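PDB 1USY: ATP phosphoribosyltransferase regulatory subunit from Thermotoga maritima, which is probably required for the first step of histidine biosynthesis and may allow feedback regulation of ATP phosphoribosyltransferase activity by histidine. Local coordinates for residues D104-V109 / G253-V258. Residues are numbered along the deposited sequence; the frame is centred on the assembly and turned at random.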
loop_
_atom_site.group_PDB
_atom_site.type_symbol
_atom_site.label_atom_id
_atom_site.label_comp_id
_atom_site.label_asym_id
_atom_site.label_seq_id
_atom_site.Cartn_x
_atom_site.Cartn_y
_atom_site.Cartn_z
ATOM N N ASP B 104 -7.597 -46.017 -3.114
ATOM C CA ASP B 104 -8.300 -45.971 -4.393
ATOM C C ASP B 104 -8.626 -44.546 -4.840
ATOM O O ASP B 104 -8.645 -44.252 -6.051
ATOM C CB ASP B 104 -9.563 -46.794 -4.335
ATOM C CG ASP B 104 -9.292 -48.279 -4.426
ATOM O OD1 ASP B 104 -8.133 -48.663 -4.209
ATOM O OD2 ASP B 104 -10.173 -49.132 -4.703
ATOM N N ASP B 105 -8.840 -43.657 -3.862
ATOM C CA ASP B 105 -9.076 -42.234 -4.132
ATOM C C ASP B 105 -7.824 -41.514 -4.602
ATOM O O ASP B 105 -7.903 -40.695 -5.520
ATOM C CB ASP B 105 -9.654 -41.542 -2.915
ATOM C CG ASP B 105 -11.111 -41.825 -2.757
ATOM O OD1 ASP B 105 -11.843 -41.689 -3.755
ATOM O OD2 ASP B 105 -11.619 -42.210 -1.693
ATOM N N SER B 106 -6.681 -41.841 -3.987
ATOM C CA SER B 106 -5.402 -41.266 -4.363
ATOM C C SER B 106 -5.028 -41.773 -5.724
ATOM O O SER B 106 -4.542 -41.005 -6.554
ATOM C CB SER B 106 -4.293 -41.633 -3.379
ATOM O OG SER B 106 -4.633 -41.303 -2.059
ATOM N N LEU B 107 -5.238 -43.068 -5.957
ATOM C CA LEU B 107 -4.955 -43.649 -7.280
ATOM C C LEU B 107 -5.716 -43.015 -8.457
ATOM O O LEU B 107 -5.134 -42.799 -9.509
ATOM C CB LEU B 107 -5.125 -45.161 -7.270
ATOM C CG LEU B 107 -4.329 -45.869 -6.156
ATOM C CD1 LEU B 107 -4.901 -47.272 -5.852
ATOM C CD2 LEU B 107 -2.840 -45.926 -6.489
ATOM N N GLU B 108 -6.994 -42.685 -8.252
ATOM C CA GLU B 108 -7.813 -41.985 -9.230
ATOM C C GLU B 108 -7.218 -40.616 -9.574
ATOM O O GLU B 108 -7.126 -40.251 -10.755
ATOM C CB GLU B 108 -9.251 -41.864 -8.720
ATOM C CG GLU B 108 -10.123 -40.892 -9.497
ATOM C CD GLU B 108 -11.582 -41.289 -9.502
ATOM O OE1 GLU B 108 -11.935 -42.268 -10.199
ATOM O OE2 GLU B 108 -12.385 -40.617 -8.825
ATOM N N VAL B 109 -6.798 -39.865 -8.558
ATOM C CA VAL B 109 -6.075 -38.609 -8.809
ATOM C C VAL B 109 -4.836 -38.885 -9.649
ATOM O O VAL B 109 -4.691 -38.341 -10.732
ATOM C CB VAL B 109 -5.694 -37.863 -7.516
ATOM C CG1 VAL B 109 -4.804 -36.624 -7.849
ATOM C CG2 VAL B 109 -6.960 -37.478 -6.725
ATOM N N GLY B 253 1.909 -33.811 -6.550
ATOM C CA GLY B 253 0.734 -33.989 -5.742
ATOM C C GLY B 253 0.981 -34.857 -4.533
ATOM O O GLY B 253 2.126 -35.069 -4.178
ATOM N N GLY B 254 -0.083 -35.312 -3.869
ATOM C CA GLY B 254 0.083 -36.187 -2.725
ATOM C C GLY B 254 -1.032 -36.237 -1.718
ATOM O O GLY B 254 -1.970 -35.471 -1.767
ATOM N N GLU B 255 -0.923 -37.179 -0.792
ATOM C CA GLU B 255 -1.830 -37.275 0.341
ATOM C C GLU B 255 -1.431 -36.285 1.444
ATOM O O GLU B 255 -0.241 -36.023 1.668
ATOM C CB GLU B 255 -1.823 -38.696 0.872
ATOM C CG GLU B 255 -2.437 -39.694 -0.102
ATOM C CD GLU B 255 -2.328 -41.158 0.349
ATOM O OE1 GLU B 255 -3.120 -41.984 -0.141
ATOM O OE2 GLU B 255 -1.443 -41.500 1.159
ATOM N N TYR B 256 -2.442 -35.746 2.131
ATOM C CA TYR B 256 -2.245 -34.761 3.193
ATOM C C TYR B 256 -3.336 -34.869 4.229
ATOM O O TYR B 256 -4.418 -35.400 3.964
ATOM C CB TYR B 256 -2.233 -33.339 2.633
ATOM C CG TYR B 256 -3.436 -33.009 1.771
ATOM C CD1 TYR B 256 -4.575 -32.424 2.331
ATOM C CD2 TYR B 256 -3.441 -33.287 0.392
ATOM C CE1 TYR B 256 -5.691 -32.119 1.545
ATOM C CE2 TYR B 256 -4.562 -32.995 -0.399
ATOM C CZ TYR B 256 -5.683 -32.403 0.197
ATOM O OH TYR B 256 -6.787 -32.076 -0.539
ATOM N N THR B 257 -3.037 -34.334 5.408
ATOM C CA THR B 257 -3.987 -34.233 6.514
ATOM C C THR B 257 -4.171 -32.776 6.955
ATOM O O THR B 257 -3.185 -32.070 7.206
ATOM C CB THR B 257 -3.479 -35.082 7.688
ATOM O OG1 THR B 257 -3.467 -36.449 7.284
ATOM C CG2 THR B 257 -4.466 -35.085 8.827
ATOM N N VAL B 258 -5.421 -32.320 7.051
ATOM C CA VAL B 258 -5.705 -31.012 7.681
ATOM C C VAL B 258 -6.712 -31.191 8.797
ATOM O O VAL B 258 -7.918 -31.219 8.561
ATOM C CB VAL B 258 -6.197 -29.892 6.687
ATOM C CG1 VAL B 258 -6.135 -28.505 7.356
ATOM C CG2 VAL B 258 -5.398 -29.890 5.381
#
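Ser106 and Glu255 join helix 103-120 to the largely antiparallel sheet of the class II aminoacyl-tRNA synthetase fold, where the helix packs on one face of the sheet and strand 248-257 lies within it. A single polar link carries the contact. The hydroxyl of Ser106 donates a hydrogen bond to the carboxylate of Glu255, which receives it on the anti lone pair of OE1, the one turned away from OE2. Serine suits the helix side: its short side chain points at the strand, and a chi1 of -54° swings OG away from the carbonyl carbon, to where it meets Glu255 OE1. Glutamate suits the strand side because its outstretched chain spans the gap to the helix, where the nearest CA atoms, of Ser106 and Glu255, are 7.1 Å apart.

The neighbours of the buried carboxylate come from the sheet and from the loop before the helix. Glu255 OE2 is hydrogen-bonded to the backbone N of Leu237, on the neighbouring strand, while Arg100, in the loop, makes a long, weak ion pair with OE1 and may ease the cost of burying a charge. Val264 of strand 262-269 touches both side chains. Across the helix-sheet interface, Ser106 OG lies 2.5 Å from Glu255 OE1.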